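Local coordinates for protein cryptic loci regulator 2 (Schizosaccharomyces pombe 972h-, PDB 5IKJ) that acts upstream of histone deacetylases to promote transcriptional silencing and is needed for proper nucleosome positioning at heterochromatic loci, at residues Glu225-Glu230 and Asn335-Phe340; Tyr380-Gly385 and Val425-Ser430; Gln407-Met412 and Arg475-Lys480. All blocks are in the same frame, centred on the assembly; numbering follows the deposited sequence.

Contact 1: residues Glu225-Glu230 and Asn335-Phe340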
loop_
_atom_site.group_PDB
_atom_site.type_symbol
_atom_site.label_atom_id
_atom_site.label_comp_id
_atom_site.label_asym_id
_atom_site.label_seq_id
_atom_site.Cartn_x
_atom_site.Cartn_y
_atom_site.Cartn_z
ATOM N N GLU A 225 -4.156 5.253 -0.599
ATOM C CA GLU A 225 -4.701 3.961 -1.001
ATOM C C GLU A 225 -3.655 3.135 -1.740
ATOM O O GLU A 225 -3.497 1.937 -1.481
ATOM C CB GLU A 225 -5.940 4.166 -1.870
ATOM C CG GLU A 225 -7.085 4.858 -1.154
ATOM C CD GLU A 225 -8.274 5.112 -2.057
ATOM O OE1 GLU A 225 -8.309 4.552 -3.173
ATOM O OE2 GLU A 225 -9.172 5.879 -1.655
ATOM N N ARG A 226 -2.913 3.773 -2.627
ATOM C CA ARG A 226 -1.882 3.071 -3.360
ATOM C C ARG A 226 -0.758 2.643 -2.427
ATOM O O ARG A 226 -0.194 1.577 -2.592
ATOM C CB ARG A 226 -1.357 3.922 -4.514
ATOM C CG ARG A 226 -2.366 4.100 -5.632
ATOM C CD ARG A 226 -1.733 4.589 -6.920
ATOM N NE ARG A 226 -1.041 5.853 -6.746
ATOM C CZ ARG A 226 0.277 5.975 -6.723
ATOM N NH1 ARG A 226 0.821 7.160 -6.549
ATOM N NH2 ARG A 226 1.047 4.915 -6.880
ATOM N N MET A 227 -0.434 3.465 -1.443
ATOM C CA MET A 227 0.622 3.101 -0.513
ATOM C C MET A 227 0.229 1.849 0.248
ATOM O O MET A 227 1.033 0.950 0.421
ATOM C CB MET A 227 0.918 4.220 0.466
ATOM C CG MET A 227 2.021 3.865 1.441
ATOM S SD MET A 227 2.496 5.249 2.462
ATOM C CE MET A 227 0.940 5.621 3.242
ATOM N N PHE A 228 -1.013 1.795 0.705
ATOM C CA PHE A 228 -1.493 0.618 1.422
ATOM C C PHE A 228 -1.299 -0.640 0.588
ATOM O O PHE A 228 -0.806 -1.661 1.083
ATOM C CB PHE A 228 -2.968 0.792 1.789
ATOM C CG PHE A 228 -3.635 -0.480 2.230
ATOM C CD1 PHE A 228 -3.514 -0.925 3.536
ATOM C CD2 PHE A 228 -4.384 -1.232 1.338
ATOM C CE1 PHE A 228 -4.123 -2.095 3.943
ATOM C CE2 PHE A 228 -4.995 -2.404 1.741
ATOM C CZ PHE A 228 -4.865 -2.836 3.045
ATOM N N HIS A 229 -1.679 -0.582 -0.690
ATOM C CA HIS A 229 -1.580 -1.761 -1.543
ATOM C C HIS A 229 -0.140 -2.048 -1.946
ATOM O O HIS A 229 0.218 -3.211 -2.165
ATOM C CB HIS A 229 -2.468 -1.586 -2.771
ATOM C CG HIS A 229 -3.921 -1.794 -2.487
ATOM N ND1 HIS A 229 -4.446 -3.028 -2.172
ATOM C CD2 HIS A 229 -4.959 -0.926 -2.455
ATOM C CE1 HIS A 229 -5.745 -2.914 -1.964
ATOM N NE2 HIS A 229 -6.083 -1.648 -2.131
ATOM N N GLU A 230 0.699 -1.016 -2.052
ATOM C CA GLU A 230 2.129 -1.256 -2.223
ATOM C C GLU A 230 2.699 -1.980 -1.011
ATOM O O GLU A 230 3.520 -2.895 -1.147
ATOM C CB GLU A 230 2.863 0.066 -2.450
ATOM C CG GLU A 230 4.332 -0.096 -2.808
ATOM C CD GLU A 230 5.055 1.231 -2.917
ATOM O OE1 GLU A 230 4.374 2.269 -3.074
ATOM O OE2 GLU A 230 6.303 1.238 -2.843
ATOM N N ASN A 335 14.936 7.572 4.821
ATOM C CA ASN A 335 13.820 8.499 4.952
ATOM C C ASN A 335 12.555 7.744 5.329
ATOM O O ASN A 335 12.221 6.733 4.704
ATOM C CB ASN A 335 13.604 9.288 3.653
ATOM C CG ASN A 335 13.359 8.393 2.453
ATOM O OD1 ASN A 335 14.256 7.679 2.006
ATOM N ND2 ASN A 335 12.149 8.446 1.910
ATOM N N LEU A 336 11.863 8.239 6.354
ATOM C CA LEU A 336 10.548 7.726 6.701
ATOM C C LEU A 336 9.517 8.201 5.684
ATOM O O LEU A 336 9.682 9.241 5.041
ATOM C CB LEU A 336 10.143 8.195 8.101
ATOM C CG LEU A 336 10.843 7.582 9.315
ATOM C CD1 LEU A 336 10.770 8.545 10.488
ATOM C CD2 LEU A 336 10.209 6.251 9.685
ATOM N N PHE A 337 8.441 7.431 5.545
ATOM C CA PHE A 337 7.344 7.817 4.671
ATOM C C PHE A 337 6.064 7.138 5.137
ATOM O O PHE A 337 6.094 6.113 5.823
ATOM C CB PHE A 337 7.630 7.457 3.206
ATOM C CG PHE A 337 7.937 6.003 2.985
ATOM C CD1 PHE A 337 6.915 5.082 2.824
ATOM C CD2 PHE A 337 9.246 5.562 2.927
ATOM C CE1 PHE A 337 7.196 3.745 2.619
ATOM C CE2 PHE A 337 9.534 4.226 2.719
ATOM C CZ PHE A 337 8.507 3.316 2.565
ATOM N N GLY A 338 4.936 7.728 4.754
ATOM C CA GLY A 338 3.642 7.128 5.003
ATOM C C GLY A 338 3.166 7.251 6.434
ATOM O O GLY A 338 2.844 6.245 7.076
ATOM N N ILE A 339 3.106 8.480 6.948
ATOM C CA ILE A 339 2.604 8.695 8.297
ATOM C C ILE A 339 1.122 8.353 8.343
ATOM O O ILE A 339 0.376 8.601 7.386
ATOM C CB ILE A 339 2.860 10.146 8.740
ATOM C CG1 ILE A 339 2.620 10.296 10.243
ATOM C CG2 ILE A 339 1.978 11.113 7.959
ATOM C CD1 ILE A 339 3.157 11.592 10.821
ATOM N N PHE A 340 0.687 7.772 9.460
ATOM C CA PHE A 340 -0.710 7.404 9.629
ATOM C C PHE A 340 -1.037 7.367 11.113
ATOM O O PHE A 340 -0.151 7.397 11.971
ATOM C CB PHE A 340 -1.015 6.051 8.977
ATOM C CG PHE A 340 -0.434 4.881 9.713
ATOM C CD1 PHE A 340 0.906 4.567 9.589
ATOM C CD2 PHE A 340 -1.231 4.094 10.527
ATOM C CE1 PHE A 340 1.444 3.490 10.264
ATOM C CE2 PHE A 340 -0.698 3.015 11.208
ATOM C CZ PHE A 340 0.639 2.713 11.077
#
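Met227 and Gly338 form a small, buried helix-on-strand contact near the centre of the chain, between helix 214-237 and strand 333-340. It is made almost entirely by the end of one flexible side chain. The Met227 SD atom lies 3.4 Å from Gly338 CA, and Met227 CE is 3.6 Å from the same Gly338 CA. The side chain runs straight out from the helix, with CG anti to the backbone N (chi1 -180°), and bends only at its last torsion (chi3 59°). That bend turns the methyl group back onto the glycine, so that sulfur and methyl both rest on it. The same sulfur also lies at the edge of the Phe337 ring, near the ring plane. There Met227 SD is 4.4 Å from Phe337 CD1, a looser apolar approach and not one over a ring face. With no side chain on Gly338, the helix can lie close to the strand; the CA atoms of Met227 and Gly338 are 7.5 Å apart. The glycine has a positive phi of 76°, which suits a residue without a side chain. Strand 333-340 pairs antiparallel with strand 377-384, where Tyr380 and Gly381 both face Phe337, a classic beta bulge. Trp390 and Tyr380 also touch Met227, and Trp390 meets the Phe337 ring edge-to-face. The charged groups of the helix point to other partners. Glu230 forms a salt bridge with Lys388, and Glu225 is hydrogen-bonded to His66 and Ala71. The chain of a second protein also reaches this region, where its backbone accepts a hydrogen bond from Arg226.

Contact 2: residues Tyr380-Gly385 and Val425-Ser430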
loop_
_atom_site.group_PDB
_atom_site.type_symbol
_atom_site.label_atom_id
_atom_site.label_comp_id
_atom_site.label_asym_id
_atom_site.label_seq_id
_atom_site.Cartn_x
_atom_site.Cartn_y
_atom_site.Cartn_z
ATOM N N TYR A 380 4.281 4.005 7.701
ATOM C CA TYR A 380 4.127 2.780 6.921
ATOM C C TYR A 380 5.465 2.093 6.686
ATOM O O TYR A 380 5.548 0.858 6.705
ATOM C CB TYR A 380 3.473 3.100 5.580
ATOM C CG TYR A 380 2.024 2.711 5.472
ATOM C CD1 TYR A 380 1.021 3.549 5.933
ATOM C CD2 TYR A 380 1.658 1.514 4.882
ATOM C CE1 TYR A 380 -0.308 3.196 5.818
ATOM C CE2 TYR A 380 0.340 1.153 4.766
ATOM C CZ TYR A 380 -0.643 1.992 5.234
ATOM O OH TYR A 380 -1.959 1.614 5.104
ATOM N N GLY A 381 6.516 2.866 6.442
ATOM C CA GLY A 381 7.769 2.260 6.033
ATOM C C GLY A 381 8.913 3.246 6.097
ATOM O O GLY A 381 8.757 4.400 6.502
ATOM N N ILE A 382 10.079 2.763 5.674
ATOM C CA ILE A 382 11.318 3.524 5.760
ATOM C C ILE A 382 12.305 2.964 4.746
ATOM O O ILE A 382 12.470 1.744 4.634
ATOM C CB ILE A 382 11.896 3.468 7.186
ATOM C CG1 ILE A 382 13.092 4.411 7.327
ATOM C CG2 ILE A 382 12.301 2.040 7.543
ATOM C CD1 ILE A 382 13.527 4.627 8.765
ATOM N N PHE A 383 12.954 3.844 3.990
ATOM C CA PHE A 383 14.087 3.442 3.168
ATOM C C PHE A 383 15.320 3.347 4.055
ATOM O O PHE A 383 15.688 4.323 4.717
ATOM C CB PHE A 383 14.331 4.443 2.041
ATOM C CG PHE A 383 13.468 4.231 0.833
ATOM C CD1 PHE A 383 13.811 3.289 -0.122
ATOM C CD2 PHE A 383 12.327 4.989 0.640
ATOM C CE1 PHE A 383 13.021 3.093 -1.241
ATOM C CE2 PHE A 383 11.533 4.800 -0.479
ATOM C CZ PHE A 383 11.882 3.852 -1.421
ATOM N N ARG A 384 15.953 2.179 4.078
ATOM C CA ARG A 384 17.228 1.999 4.766
ATOM C C ARG A 384 18.286 1.807 3.690
ATOM O O ARG A 384 18.466 0.699 3.174
ATOM C CB ARG A 384 17.195 0.817 5.729
ATOM C CG ARG A 384 18.492 0.671 6.510
ATOM C CD ARG A 384 18.594 -0.636 7.264
ATOM N NE ARG A 384 19.841 -0.692 8.021
ATOM C CZ ARG A 384 21.033 -0.946 7.486
ATOM N NH1 ARG A 384 21.152 -1.174 6.184
ATOM N NH2 ARG A 384 22.112 -0.969 8.256
ATOM N N GLY A 385 18.989 2.886 3.357
ATOM C CA GLY A 385 19.992 2.831 2.315
ATOM C C GLY A 385 19.433 2.321 1.003
ATOM O O GLY A 385 18.616 2.992 0.365
ATOM N N VAL A 425 13.629 6.474 15.902
ATOM C CA VAL A 425 12.854 5.548 15.083
ATOM C C VAL A 425 12.933 4.162 15.713
ATOM O O VAL A 425 14.025 3.620 15.917
ATOM C CB VAL A 425 13.372 5.532 13.638
ATOM C CG1 VAL A 425 12.592 4.535 12.786
ATOM C CG2 VAL A 425 13.295 6.928 13.026
ATOM N N CYS A 426 11.775 3.583 16.022
ATOM C CA CYS A 426 11.699 2.284 16.676
ATOM C C CYS A 426 10.978 1.281 15.788
ATOM O O CYS A 426 9.965 1.605 15.159
ATOM C CB CYS A 426 10.972 2.380 18.021
ATOM S SG CYS A 426 11.672 3.573 19.166
ATOM N N PHE A 427 11.511 0.062 15.746
ATOM C CA PHE A 427 10.857 -1.076 15.113
ATOM C C PHE A 427 10.303 -1.991 16.196
ATOM O O PHE A 427 11.046 -2.427 17.081
ATOM C CB PHE A 427 11.838 -1.855 14.234
ATOM C CG PHE A 427 12.053 -1.259 12.873
ATOM C CD1 PHE A 427 12.443 0.062 12.726
ATOM C CD2 PHE A 427 11.894 -2.035 11.737
ATOM C CE1 PHE A 427 12.650 0.600 11.468
ATOM C CE2 PHE A 427 12.099 -1.504 10.480
ATOM C CZ PHE A 427 12.478 -0.186 10.344
ATOM N N GLN A 428 9.008 -2.284 16.122
ATOM C CA GLN A 428 8.360 -3.211 17.042
ATOM C C GLN A 428 7.866 -4.417 16.259
ATOM O O GLN A 428 7.213 -4.261 15.221
ATOM C CB GLN A 428 7.193 -2.545 17.780
ATOM C CG GLN A 428 6.501 -3.460 18.786
ATOM C CD GLN A 428 5.164 -2.919 19.249
ATOM O OE1 GLN A 428 5.081 -1.816 19.789
ATOM N NE2 GLN A 428 4.108 -3.696 19.035
ATOM N N GLY A 429 8.172 -5.610 16.756
ATOM C CA GLY A 429 7.689 -6.820 16.118
ATOM C C GLY A 429 8.119 -8.044 16.894
ATOM O O GLY A 429 8.816 -7.957 17.909
ATOM N N SER A 430 7.683 -9.197 16.394
ATOM C CA SER A 430 8.032 -10.482 16.979
ATOM C C SER A 430 9.313 -11.019 16.352
ATOM O O SER A 430 9.616 -10.755 15.185
ATOM C CB SER A 430 6.895 -11.487 16.786
ATOM O OG SER A 430 6.422 -11.467 15.449
#
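Ile382 lays its CG2 methyl against the edge of the Phe427 ring, near the ring plane. The closest pair is Ile382 CG2 and Phe427 CZ, at 3.6 Å. The neighbouring ring atom, Phe427 CE1, is 4.2 Å from Ile382 CG2. The other branch of the isoleucine goes to a different partner. Its CG1 is anti to the backbone N (chi1 -173°), and the extended chain ends in CD1. There Ile382 CD1 meets Val425 CG1 tip to tip at 4.1 Å. One side chain thus serves two residues that alternate along strand 425-436. The two strands are not neighbours: each pairs antiparallel with strand 411-419, in the same mixed sheet. The CA atoms of Ile382 and Val425 stay 9.7 Å apart, and the side chains bridge the interval. Both segments lie in the Clr2 family region, of the SH3 clan, so the contact is consistent with the interior of an SH3-like beta domain. Trp334, Leu336 and Phe488 add to the apolar surroundings of Ile382, while Ile414 and Ile417 pack on Phe427. All three touching residues are buried and wholly apolar, which implies that this contact rests on shape fit and exclusion of water, not on directional bonds.

Contact 3: residues Gln407-Met412 and Arg475-Lys480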
loop_
_atom_site.group_PDB
_atom_site.type_symbol
_atom_site.label_atom_id
_atom_site.label_comp_id
_atom_site.label_asym_id
_atom_site.label_seq_id
_atom_site.Cartn_x
_atom_site.Cartn_y
_atom_site.Cartn_z
ATOM N N GLN A 407 19.032 -15.236 20.786
ATOM C CA GLN A 407 20.133 -15.091 19.842
ATOM C C GLN A 407 19.986 -15.978 18.612
ATOM O O GLN A 407 20.723 -15.782 17.640
ATOM C CB GLN A 407 21.463 -15.379 20.539
ATOM C CG GLN A 407 21.618 -14.634 21.851
ATOM C CD GLN A 407 22.959 -13.942 21.989
ATOM O OE1 GLN A 407 23.088 -12.751 21.702
ATOM N NE2 GLN A 407 23.963 -14.681 22.445
ATOM N N LYS A 408 19.060 -16.935 18.623
ATOM C CA LYS A 408 18.690 -17.654 17.410
ATOM C C LYS A 408 17.802 -16.823 16.488
ATOM O O LYS A 408 17.273 -17.364 15.510
ATOM C CB LYS A 408 17.966 -18.959 17.760
ATOM C CG LYS A 408 18.803 -19.985 18.504
ATOM C CD LYS A 408 18.046 -21.302 18.627
ATOM C CE LYS A 408 18.229 -21.943 19.993
ATOM N NZ LYS A 408 19.643 -22.319 20.265
ATOM N N THR A 409 17.624 -15.536 16.777
ATOM C CA THR A 409 16.721 -14.699 15.996
ATOM C C THR A 409 17.244 -14.554 14.573
ATOM O O THR A 409 18.353 -14.057 14.357
ATOM C CB THR A 409 16.571 -13.327 16.653
ATOM O OG1 THR A 409 15.999 -13.477 17.957
ATOM C CG2 THR A 409 15.677 -12.418 15.817
ATOM N N SER A 410 16.439 -14.984 13.603
ATOM C CA SER A 410 16.774 -14.815 12.195
ATOM C C SER A 410 16.227 -13.509 11.632
ATOM O O SER A 410 16.898 -12.853 10.829
ATOM C CB SER A 410 16.236 -15.993 11.381
ATOM O OG SER A 410 16.739 -17.225 11.872
ATOM N N PHE A 411 15.021 -13.118 12.041
ATOM C CA PHE A 411 14.415 -11.888 11.552
ATOM C C PHE A 411 13.359 -11.418 12.540
ATOM O O PHE A 411 12.854 -12.194 13.357
ATOM C CB PHE A 411 13.793 -12.082 10.164
ATOM C CG PHE A 411 12.768 -13.182 10.105
ATOM C CD1 PHE A 411 11.480 -12.977 10.572
ATOM C CD2 PHE A 411 13.091 -14.417 9.572
ATOM C CE1 PHE A 411 10.537 -13.986 10.514
ATOM C CE2 PHE A 411 12.151 -15.429 9.511
ATOM C CZ PHE A 411 10.872 -15.212 9.982
ATOM N N MET A 412 13.035 -10.131 12.452
ATOM C CA MET A 412 11.889 -9.556 13.143
ATOM C C MET A 412 10.723 -9.461 12.171
ATOM O O MET A 412 10.890 -8.998 11.037
ATOM C CB MET A 412 12.210 -8.170 13.707
ATOM C CG MET A 412 10.971 -7.376 14.152
ATOM S SD MET A 412 11.323 -5.700 14.704
ATOM C CE MET A 412 12.086 -6.010 16.295
ATOM N N ARG A 475 9.867 -20.544 13.535
ATOM C CA ARG A 475 9.370 -20.602 14.902
ATOM C C ARG A 475 9.576 -19.258 15.582
ATOM O O ARG A 475 10.618 -18.618 15.410
ATOM C CB ARG A 475 10.077 -21.689 15.721
ATOM C CG ARG A 475 9.374 -23.031 15.730
ATOM C CD ARG A 475 9.912 -23.937 16.832
ATOM N NE ARG A 475 11.372 -23.905 16.922
ATOM C CZ ARG A 475 12.070 -23.154 17.771
ATOM N NH1 ARG A 475 11.458 -22.351 18.633
ATOM N NH2 ARG A 475 13.395 -23.207 17.762
ATOM N N CYS A 476 8.580 -18.839 16.359
ATOM C CA CYS A 476 8.710 -17.650 17.189
ATOM C C CYS A 476 9.486 -17.987 18.455
ATOM O O CYS A 476 9.262 -19.027 19.080
ATOM C CB CYS A 476 7.330 -17.096 17.546
ATOM S SG CYS A 476 7.359 -15.464 18.320
ATOM N N LEU A 477 10.404 -17.100 18.834
ATOM C CA LEU A 477 11.318 -17.353 19.940
ATOM C C LEU A 477 10.793 -16.884 21.292
ATOM O O LEU A 477 11.508 -17.019 22.291
ATOM C CB LEU A 477 12.667 -16.671 19.679
ATOM C CG LEU A 477 13.604 -17.239 18.611
ATOM C CD1 LEU A 477 14.918 -16.473 18.646
ATOM C CD2 LEU A 477 13.854 -18.728 18.800
ATOM N N HIS A 478 9.580 -16.341 21.363
ATOM C CA HIS A 478 9.116 -15.722 22.596
ATOM C C HIS A 478 7.609 -15.898 22.722
ATOM O O HIS A 478 6.944 -16.442 21.835
ATOM C CB HIS A 478 9.499 -14.241 22.637
ATOM C CG HIS A 478 8.903 -13.437 21.526
ATOM N ND1 HIS A 478 7.609 -12.964 21.560
ATOM C CD2 HIS A 478 9.419 -13.034 20.340
ATOM C CE1 HIS A 478 7.357 -12.298 20.448
ATOM N NE2 HIS A 478 8.439 -12.325 19.692
ATOM N N ASP A 479 7.076 -15.419 23.845
ATOM C CA ASP A 479 5.656 -15.557 24.126
ATOM C C ASP A 479 4.830 -14.795 23.096
ATOM O O ASP A 479 5.158 -13.668 22.715
ATOM C CB ASP A 479 5.351 -15.047 25.535
ATOM C CG ASP A 479 4.030 -15.565 26.070
ATOM O OD1 ASP A 479 2.971 -15.053 25.649
ATOM O OD2 ASP A 479 4.054 -16.482 26.918
ATOM N N LYS A 480 3.740 -15.424 22.655
ATOM C CA LYS A 480 2.907 -14.865 21.597
ATOM C C LYS A 480 2.320 -13.508 21.965
ATOM O O LYS A 480 1.928 -12.754 21.069
ATOM C CB LYS A 480 1.782 -15.850 21.278
ATOM C CG LYS A 480 1.229 -15.781 19.867
ATOM C CD LYS A 480 0.170 -16.856 19.680
ATOM C CE LYS A 480 -0.769 -16.551 18.528
ATOM N NZ LYS A 480 -1.967 -17.436 18.566
#
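With CG of Leu477 anti to its carbonyl carbon (chi1 -72°) and CD1 anti to CA (chi2 -174°), the CD1 branch reaches across to Thr409. The threonine hydroxyl is likewise anti to its own carbonyl carbon (chi1 -62°), and this sets OG1 beside the methyl. Thr409 OG1 and Leu477 CD1 are 3.3 Å apart. The same methyl presses on the backbone, 3.4 Å from Thr409 N and 3.6 Å from Lys408 C. It also lies 4.0 Å from Lys408 CB, while the rest of that lysine heads away. The leucine therefore rests on a peptide unit and the bases of two side chains. Both segments flank strand 425-436 in the Clr2 family region of the SH3 clan. Ser410 and Phe411 both face Trp432 in a classic beta bulge, just where the loop enters strand 411-419. Leu477 pairs by backbone with Leu431 as the chain leaves strand 472-476. Next along, His478 ND1 donates to Asp479 O at 2.8 Å, from above the carbonyl plane. Its other nitrogen, NE2, is hydrogen-bonded to Leu431 N, so both ring nitrogens are engaged. The sulfur of Cys476 sits over one face of this ring, towards its rim.

All three contacts reach the same mixed sheet. Contacts 1 and 2 are direct neighbours, with centres about 12 Å apart, because strands 333-340 and 377-384 pair in it. Gly338 O and Tyr380 N, 2.7 Å apart, make a probable hydrogen bond between them. Contacts 2 and 3 have centres about 17 Å apart. They interleave along the chain, and Ser430 CA packs 3.3 Å from His478 NE2. Contacts 1 and 3 do not touch; their nearest atoms are about 13 Å apart. None of the segments contains a zinc ligand. The zinc ion is held by His189, Cys204, Cys206 and Cys209, which all precede helix 214-237 in sequence.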